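Local coordinates for HTH marR-type domain-containing protein (Streptococcus agalactiae serotype III, PDB 7DVR) that senses heme and, as a MarR-type helix-turn-helix protein, probably regulates transcription by binding DNA, at the interface of chains A and B. Residues are numbered along the deposited sequence; one frame, centred on the assembly and turned at random. Chains: chain A/B, HTH marR-type domain-containing protein.

All three contacts belong to the two-fold dimer interface, built from the helices at the two ends of the chain, as is usual for MarR proteins. Contacts 1 and 3 are neighbours, their C-alpha centres about 6 Å apart, and share A:Leu15 and B:Met140: helix 4-25 of chain A meets its counterpart along one side and the segment after helix 123-139 of chain B along another. In contact 2, helix 123-139 of chain A meets the 117-121 turn of chain B; its C-alpha centre is about 23 Å from that of contact 1 and about 25 Å from that of contact 3. That turn follows the heme-ligand helix, so heme binding and dimer geometry may be coupled.

Contact 1: the interface of chains A and B. Residues chain A 12-13, 15-16, 19; chain B 5, 9, 140.
Helix 4-25, the N-terminal dimerisation helix of this MarR-type protein, meets its own copy here, with A:Val12, A:Asn13 and A:Glu16 facing B:Leu5 and B:Arg9. The polar end is the guanidinium of B:Arg9. B:Arg9 NH2 gives a hydrogen bond of 2.8 Å to the side-chain carbonyl A:Asn13 OD1, lying in the amide plane of the acceptor with a C=O...N angle of 158°. The same B:Arg9 NH2 makes a salt bridge, 2.8 Å from the carboxylate oxygen A:Glu16 OE1, which it meets from above the carboxylate plane; carboxylate and guanidinium are turned 59° apart. This is therefore not a flat, two-pronged pairing, and the second link, NH1 to OE2, is weak. A:Asn13 OD1 and A:Glu16 OE1 both lie near the guanidinium plane, which should restrain its rotation.

The B:Arg9 chain is extended from CG to NE, and A:Val12 CG1 lies 3.7 Å from B:Arg9 NE, where the guanidinium begins. B:Leu5 splits its two methyls: CD1 touches A:Glu16 CG at 3.4 Å, while CD2 sits among A:Val12 CG1, A:Leu15 CD2 and A:Glu16 CB. With CG of A:Glu16 anti to its N (chi1 -166°), the extended chain runs across B:Leu5 before its carboxylate reaches the arginine. At the far side of A:Leu15, the sulfur SD of B:Met140 rests 3.6 Å from A:Leu15 CA. Helix 4-25 of chain A is thus held between helix 4-25 of chain B and the segment after helix 123-139 of chain B.

Contact 2: the interface of chains A and B. Residues chain A 131-132, 135-136, 139; chain B 117, 119-121.
A:Asn139, at the end of helix 123-139, reaches into the turn that follows helix 97-117 of chain B, and its side-chain amide makes two hydrogen bonds across the dimer contact. Both go to backbone carbonyls, A:Asn139 ND2 lying 2.9 Å from B:Met117 O and 2.8 Å from B:Ala119 O. Both acceptors lie close to the amide plane of A:Asn139, but the carbonyls are used differently. B:Ala119 O is met in its own plane, on a lone pair, whereas ND2 stands above the carbonyl plane of B:Met117, 75° out of it. One amide nitrogen thus bridges the last residue of a helix and the turn beyond it, which should hold that turn in shape. CG anti to the carbonyl carbon (chi1 -71°) directs the amide toward both oxygens.

A further hydrogen bond stays inside chain A: the hydroxyl OG1 of A:Thr135 gives its hydrogen to A:Lys131 O one turn back in the helix. With OG1 tied there, the methyl is the branch turned to chain B.

Apolar packing centres on B:Ile121. B:Ile121 CD1 meets A:Leu136 CD2 at 3.7 Å, the two side chains crossing at about a right angle. Alongside, the isoleucine slides past the threonine in the opposite direction, B:Ile121 CG1 lying 3.9 Å from the methyl A:Thr135 CG2. That methyl also approaches the backbone of the turn, with A:Thr135 CG2 3.7 Å from B:Ala119 O.

Contact 3: the interface of chains A and B. Residues chain A 11, 14-15, 18; chain B 140-141.
B:Met140, just after helix 123-139, lies along helix 4-25 of chain A and can be followed from its base over A:Tyr18 to A:Leu11. B:Met140 CB sits over the centre of the phenol ring of A:Tyr18, 3.6 Å from the centroid in a CH-pi contact. The ring runs obliquely to the methionine chain.

CG sits between the backbone N and the carbonyl carbon (chi1 82°), so that the thioether heads along the chain A helix. Beyond CG the methionine is extended. CG itself makes a looser approach to A:Gln14 CG. The sulfur then rests on A:Leu15, and the terminal methyl B:Met140 CE goes on to A:Gln14 CG at 3.6 Å, with the backbone carbonyl oxygen of A:Leu11 3.8 Å from CE. The apolar chain is therefore flanked by successive turns of one helix.

A:Gln14 runs past B:Met140 in the opposite direction. Its chain bends at chi2 (71°), which turns the amide back toward the methionine backbone while the CH2 groups stay against CE. There A:Gln14 NE2 gives a hydrogen bond to B:Met140 O, 3.0 Å away and tilted 17° from the carbonyl plane. A:Gln14 thus grips both ends of the methionine, its methyl and its carbonyl. Beyond the bonded oxygen, the same A:Gln14 NE2 lies 3.6 Å from CA of B:Ala141.

Contact 1: the interface of chains A and B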
ATOM      1  N   VAL A  12      -3.593  -3.088   1.795  1.00 39.55           N
ATOM      2  CA  VAL A  12      -2.390  -3.955   1.728  1.00 38.87           C
ATOM      3  C   VAL A  12      -2.191  -4.698   3.079  1.00 38.01           C
ATOM      4  O   VAL A  12      -1.887  -5.947   3.097  1.00 38.32           O
ATOM      5  CB  VAL A  12      -1.186  -3.085   1.292  1.00 38.62           C
ATOM      6  CG1 VAL A  12       0.049  -3.953   1.212  1.00 38.22           C
ATOM      7  CG2 VAL A  12      -1.430  -2.428  -0.057  1.00 40.47           C
ATOM      8  N   ASN A  13      -2.426  -4.021   4.200  1.00 42.93           N
ATOM      9  CA  ASN A  13      -2.268  -4.642   5.549  1.00 44.37           C
ATOM     10  C   ASN A  13      -3.214  -5.832   5.666  1.00 47.72           C
ATOM     11  O   ASN A  13      -2.777  -6.860   6.227  1.00 47.31           O
ATOM     12  CB  ASN A  13      -2.418  -3.591   6.650  1.00 48.28           C
ATOM     13  CG  ASN A  13      -1.255  -2.614   6.699  1.00 48.08           C
ATOM     14  OD1 ASN A  13      -0.191  -2.868   6.123  1.00 48.92           O
ATOM     15  ND2 ASN A  13      -1.451  -1.469   7.340  1.00 47.55           N
ATOM     16  N   LEU A  15      -4.576  -7.626   3.108  1.00 44.93           N
ATOM     17  CA  LEU A  15      -4.013  -8.646   2.248  1.00 42.49           C
ATOM     18  C   LEU A  15      -2.843  -9.361   2.917  1.00 38.79           C
ATOM     19  O   LEU A  15      -2.794 -10.559   2.767  1.00 37.66           O
ATOM     20  CB  LEU A  15      -3.600  -7.947   0.976  1.00 44.65           C
ATOM     21  CG  LEU A  15      -2.791  -8.815   0.055  1.00 45.71           C
ATOM     22  CD1 LEU A  15      -3.600 -10.006  -0.400  1.00 48.20           C
ATOM     23  CD2 LEU A  15      -2.297  -7.966  -1.121  1.00 46.69           C
ATOM     24  N   GLU A  16      -1.930  -8.659   3.570  1.00 38.34           N
ATOM     25  CA  GLU A  16      -0.770  -9.288   4.255  1.00 39.13           C
ATOM     26  C   GLU A  16      -1.270 -10.299   5.299  1.00 40.83           C
ATOM     27  O   GLU A  16      -0.772 -11.421   5.377  1.00 38.59           O
ATOM     28  CB  GLU A  16       0.035  -8.200   4.949  1.00 41.56           C
ATOM     29  CG  GLU A  16       1.411  -8.658   5.404  1.00 46.53           C
ATOM     30  CD  GLU A  16       2.273  -7.539   5.973  1.00 47.46           C
ATOM     31  OE1 GLU A  16       1.682  -6.575   6.544  1.00 50.19           O
ATOM     32  OE2 GLU A  16       3.494  -7.668   5.905  1.00 52.36           O
ATOM     33  N   LEU A  19      -2.831 -13.439   3.511  1.00 34.34           N
ATOM     34  CA  LEU A  19      -1.798 -14.316   2.968  1.00 35.00           C
ATOM     35  C   LEU A  19      -1.095 -15.069   4.049  1.00 34.46           C
ATOM     36  O   LEU A  19      -0.838 -16.232   3.882  1.00 37.53           O
ATOM     37  CB  LEU A  19      -0.865 -13.326   2.277  1.00 39.19           C
ATOM     38  CG  LEU A  19       0.310 -13.839   1.486  1.00 45.85           C
ATOM     39  CD1 LEU A  19      -0.065 -15.027   0.611  1.00 47.50           C
ATOM     40  CD2 LEU A  19       0.797 -12.647   0.671  1.00 47.96           C
TER
ATOM     41  N   LEU B   5       3.151  -7.608  -1.834  1.00 42.26           N
ATOM     42  CA  LEU B   5       3.108  -6.600  -0.731  1.00 42.58           C
ATOM     43  C   LEU B   5       4.218  -5.551  -0.958  1.00 43.10           C
ATOM     44  O   LEU B   5       3.981  -4.303  -0.790  1.00 40.85           O
ATOM     45  CB  LEU B   5       3.245  -7.338   0.621  1.00 44.09           C
ATOM     46  CG  LEU B   5       2.149  -8.362   1.023  1.00 45.85           C
ATOM     47  CD1 LEU B   5       2.553  -9.145   2.279  1.00 46.61           C
ATOM     48  CD2 LEU B   5       0.798  -7.693   1.257  1.00 47.28           C
ATOM     49  N   ARG B   9       3.481  -1.621  -1.791  1.00 37.11           N
ATOM     50  CA  ARG B   9       4.003  -0.608  -0.836  0.70 36.97           C
ATOM     51  C   ARG B   9       4.938   0.379  -1.524  1.00 39.42           C
ATOM     52  O   ARG B   9       4.837   1.592  -1.229  1.00 41.12           O
ATOM     53  CB  ARG B   9       4.665  -1.325   0.327  0.70 37.58           C
ATOM     54  CG  ARG B   9       3.654  -1.659   1.421  0.70 37.90           C
ATOM     55  CD  ARG B   9       4.057  -2.699   2.452  0.70 38.09           C
ATOM     56  NE  ARG B   9       2.946  -3.021   3.355  0.70 36.89           N
ATOM     57  CZ  ARG B   9       2.810  -4.195   3.981  0.70 36.41           C
ATOM     58  NH1 ARG B   9       3.724  -5.142   3.838  0.70 37.19           N
ATOM     59  NH2 ARG B   9       1.781  -4.406   4.763  0.70 37.93           N
ATOM     60  N   MET B 140     -11.051 -11.601  -0.086  1.00 59.53           N
ATOM     61  CA  MET B 140      -9.975 -11.849   0.906  1.00 64.46           C
ATOM     62  C   MET B 140     -10.363 -11.280   2.271  1.00 70.10           C
ATOM     63  O   MET B 140      -9.447 -11.028   3.084  1.00 70.35           O
ATOM     64  CB  MET B 140      -8.679 -11.187   0.455  1.00 65.62           C
ATOM     65  CG  MET B 140      -8.634  -9.698   0.793  1.00 70.26           C
ATOM     66  SD  MET B 140      -7.104  -8.830   0.364  1.00 77.14           S
ATOM     67  CE  MET B 140      -7.607  -7.131   0.628  1.00 73.82           C
TER

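Contact 2: the interface of chains A and B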
ATOM      1  N   LYS A 131      -3.392  -1.859 -16.636  1.00 45.84           N
ATOM      2  CA  LYS A 131      -3.129  -0.641 -17.411  1.00 46.75           C
ATOM      3  C   LYS A 131      -3.381   0.590 -16.596  1.00 44.86           C
ATOM      4  O   LYS A 131      -2.682   1.570 -16.804  1.00 47.19           O
ATOM      5  CB  LYS A 131      -4.037  -0.614 -18.638  1.00 48.63           C
ATOM      6  CG  LYS A 131      -3.950   0.612 -19.545  1.00 52.06           C
ATOM      7  CD  LYS A 131      -4.672   0.316 -20.848  1.00 54.10           C
ATOM      8  CE  LYS A 131      -4.594   1.383 -21.935  1.00 57.91           C
ATOM      9  NZ  LYS A 131      -5.434   2.546 -21.569  1.00 57.98           N
ATOM     10  N   VAL A 132      -4.400   0.619 -15.750  1.00 43.60           N
ATOM     11  CA  VAL A 132      -4.687   1.872 -15.045  1.00 41.36           C
ATOM     12  C   VAL A 132      -3.552   2.140 -14.049  1.00 43.65           C
ATOM     13  O   VAL A 132      -3.121   3.278 -13.938  1.00 43.17           O
ATOM     14  CB  VAL A 132      -6.053   1.795 -14.387  1.00 40.30           C
ATOM     15  CG1 VAL A 132      -6.231   2.964 -13.482  1.00 42.39           C
ATOM     16  CG2 VAL A 132      -7.152   1.778 -15.462  1.00 40.87           C
ATOM     17  N   THR A 135      -0.512   3.319 -15.866  1.00 49.82           N
ATOM     18  CA  THR A 135      -0.651   4.712 -16.322  1.00 50.22           C
ATOM     19  C   THR A 135      -0.502   5.656 -15.126  1.00 49.48           C
ATOM     20  O   THR A 135       0.148   6.689 -15.290  1.00 49.03           O
ATOM     21  CB  THR A 135      -1.946   4.921 -17.100  1.00 50.20           C
ATOM     22  OG1 THR A 135      -2.017   3.937 -18.128  1.00 50.96           O
ATOM     23  CG2 THR A 135      -2.015   6.311 -17.687  1.00 52.15           C
ATOM     24  N   LEU A 136      -1.086   5.302 -13.984  1.00 48.70           N
ATOM     25  CA  LEU A 136      -0.979   6.092 -12.731  1.00 47.77           C
ATOM     26  C   LEU A 136       0.501   6.209 -12.359  1.00 46.59           C
ATOM     27  O   LEU A 136       0.950   7.338 -12.087  1.00 45.20           O
ATOM     28  CB  LEU A 136      -1.763   5.389 -11.623  1.00 49.03           C
ATOM     29  CG  LEU A 136      -3.282   5.566 -11.664  1.00 50.61           C
ATOM     30  CD1 LEU A 136      -3.969   4.880 -10.497  1.00 51.02           C
ATOM     31  CD2 LEU A 136      -3.652   7.033 -11.683  1.00 52.66           C
ATOM     32  N   ASN A 139       2.215   8.600 -14.781  1.00 54.76           N
ATOM     33  CA  ASN A 139       1.788  10.018 -14.631  1.00 55.79           C
ATOM     34  C   ASN A 139       2.456  10.636 -13.380  1.00 57.37           C
ATOM     35  O   ASN A 139       2.748  11.814 -13.404  1.00 59.85           O
ATOM     36  CB  ASN A 139       0.262  10.144 -14.537  1.00 54.91           C
ATOM     37  CG  ASN A 139      -0.433   9.862 -15.853  1.00 53.04           C
ATOM     38  OD1 ASN A 139       0.218   9.724 -16.876  1.00 51.69           O
ATOM     39  ND2 ASN A 139      -1.750   9.750 -15.824  1.00 55.26           N
TER
ATOM     40  N   MET B 117      -2.958  13.221 -12.667  1.00 45.59           N
ATOM     41  CA  MET B 117      -2.914  11.793 -12.312  0.70 46.72           C
ATOM     42  C   MET B 117      -3.784  10.949 -13.249  1.00 46.21           C
ATOM     43  O   MET B 117      -3.498   9.717 -13.465  1.00 47.30           O
ATOM     44  CB  MET B 117      -3.486  11.640 -10.909  0.70 47.06           C
ATOM     45  CG  MET B 117      -2.505  11.989  -9.821  0.70 48.10           C
ATOM     46  SD  MET B 117      -3.166  11.436  -8.235  0.70 48.10           S
ATOM     47  CE  MET B 117      -4.620  12.460  -8.079  0.70 49.10           C
ATOM     48  N   ALA B 119      -4.776  11.617 -16.343  1.00 50.90           N
ATOM     49  CA  ALA B 119      -4.593  11.805 -17.797  1.00 52.42           C
ATOM     50  C   ALA B 119      -4.390  10.439 -18.448  1.00 51.74           C
ATOM     51  O   ALA B 119      -3.530   9.656 -18.005  1.00 52.02           O
ATOM     52  CB  ALA B 119      -3.462  12.734 -18.105  1.00 53.19           C
ATOM     53  N   GLY B 120      -5.164  10.167 -19.492  1.00 51.98           N
ATOM     54  CA  GLY B 120      -5.006   8.921 -20.257  1.00 52.34           C
ATOM     55  C   GLY B 120      -5.724   7.765 -19.611  1.00 50.30           C
ATOM     56  O   GLY B 120      -5.417   6.614 -19.957  1.00 52.36           O
ATOM     57  N   ILE B 121      -6.710   8.067 -18.765  1.00 50.99           N
ATOM     58  CA  ILE B 121      -7.562   7.060 -18.069  1.00 50.46           C
ATOM     59  C   ILE B 121      -9.055   7.431 -18.199  1.00 51.65           C
ATOM     60  O   ILE B 121      -9.441   8.534 -17.808  1.00 51.08           O
ATOM     61  CB  ILE B 121      -7.137   6.925 -16.581  1.00 49.67           C
ATOM     62  CG1 ILE B 121      -5.682   6.489 -16.423  1.00 50.26           C
ATOM     63  CG2 ILE B 121      -8.066   5.961 -15.874  1.00 50.40           C
ATOM     64  CD1 ILE B 121      -5.073   6.807 -15.051  1.00 50.41           C
TER

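Contact 3: the interface of chains A and B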
ATOM      1  N   LEU A  11      -5.849  -1.542   2.940  1.00 42.93           N
ATOM      2  CA  LEU A  11      -6.031  -2.714   2.043  1.00 44.74           C
ATOM      3  C   LEU A  11      -4.788  -3.630   1.988  1.00 43.61           C
ATOM      4  O   LEU A  11      -4.908  -4.871   1.985  1.00 42.85           O
ATOM      5  CB  LEU A  11      -6.411  -2.219   0.647  1.00 49.76           C
ATOM      6  CG  LEU A  11      -7.905  -2.230   0.321  1.00 56.70           C
ATOM      7  CD1 LEU A  11      -8.736  -1.593   1.419  1.00 59.96           C
ATOM      8  CD2 LEU A  11      -8.194  -1.527  -1.001  1.00 59.44           C
ATOM      9  N   GLN A  14      -4.421  -5.714   5.087  1.00 49.11           N
ATOM     10  CA  GLN A  14      -5.491  -6.743   5.111  1.00 51.19           C
ATOM     11  C   GLN A  14      -5.000  -7.918   4.312  1.00 48.87           C
ATOM     12  O   GLN A  14      -5.091  -9.036   4.760  1.00 47.92           O
ATOM     13  CB  GLN A  14      -6.823  -6.296   4.482  1.00 55.70           C
ATOM     14  CG  GLN A  14      -7.831  -7.428   4.215  1.00 59.40           C
ATOM     15  CD  GLN A  14      -8.437  -8.009   5.474  1.00 64.78           C
ATOM     16  OE1 GLN A  14      -8.388  -7.399   6.545  1.00 67.36           O
ATOM     17  NE2 GLN A  14      -9.018  -9.200   5.367  1.00 63.16           N
ATOM     18  N   LEU A  15      -4.576  -7.626   3.108  1.00 44.93           N
ATOM     19  CA  LEU A  15      -4.013  -8.646   2.248  1.00 42.49           C
ATOM     20  C   LEU A  15      -2.843  -9.361   2.917  1.00 38.79           C
ATOM     21  O   LEU A  15      -2.794 -10.559   2.767  1.00 37.66           O
ATOM     22  CB  LEU A  15      -3.600  -7.947   0.976  1.00 44.65           C
ATOM     23  CG  LEU A  15      -2.791  -8.815   0.055  1.00 45.71           C
ATOM     24  CD1 LEU A  15      -3.600 -10.006  -0.400  1.00 48.20           C
ATOM     25  CD2 LEU A  15      -2.297  -7.966  -1.121  1.00 46.69           C
ATOM     26  N   TYR A  18      -4.249 -11.813   5.361  1.00 40.28           N
ATOM     27  CA  TYR A  18      -4.903 -12.895   4.614  1.00 40.47           C
ATOM     28  C   TYR A  18      -3.899 -13.936   4.138  1.00 36.31           C
ATOM     29  O   TYR A  18      -4.022 -15.124   4.310  1.00 35.70           O
ATOM     30  CB  TYR A  18      -5.656 -12.279   3.444  1.00 43.21           C
ATOM     31  CG  TYR A  18      -6.463 -13.269   2.671  1.00 47.33           C
ATOM     32  CD1 TYR A  18      -7.606 -13.817   3.234  1.00 49.13           C
ATOM     33  CD2 TYR A  18      -6.137 -13.626   1.374  1.00 48.06           C
ATOM     34  CE1 TYR A  18      -8.371 -14.733   2.547  1.00 51.34           C
ATOM     35  CE2 TYR A  18      -6.882 -14.557   0.685  1.00 50.73           C
ATOM     36  CZ  TYR A  18      -8.014 -15.091   1.267  1.00 51.59           C
ATOM     37  OH  TYR A  18      -8.706 -16.029   0.601  1.00 56.20           O
TER
ATOM     38  N   MET B 140     -11.051 -11.601  -0.086  1.00 59.53           N
ATOM     39  CA  MET B 140      -9.975 -11.849   0.906  1.00 64.46           C
ATOM     40  C   MET B 140     -10.363 -11.280   2.271  1.00 70.10           C
ATOM     41  O   MET B 140      -9.447 -11.028   3.084  1.00 70.35           O
ATOM     42  CB  MET B 140      -8.679 -11.187   0.455  1.00 65.62           C
ATOM     43  CG  MET B 140      -8.634  -9.698   0.793  1.00 70.26           C
ATOM     44  SD  MET B 140      -7.104  -8.830   0.364  1.00 77.14           S
ATOM     45  CE  MET B 140      -7.607  -7.131   0.628  1.00 73.82           C
ATOM     46  N   ALA B 141     -11.638 -11.081   2.548  1.00 72.40           N
ATOM     47  CA  ALA B 141     -12.028 -10.525   3.857  1.00 80.26           C
ATOM     48  C   ALA B 141     -13.105 -11.402   4.461  1.00 84.66           C
ATOM     49  O   ALA B 141     -13.105 -11.615   5.677  1.00 87.69           O
ATOM     50  CB  ALA B 141     -12.503  -9.124   3.662  1.00 80.99           C
TER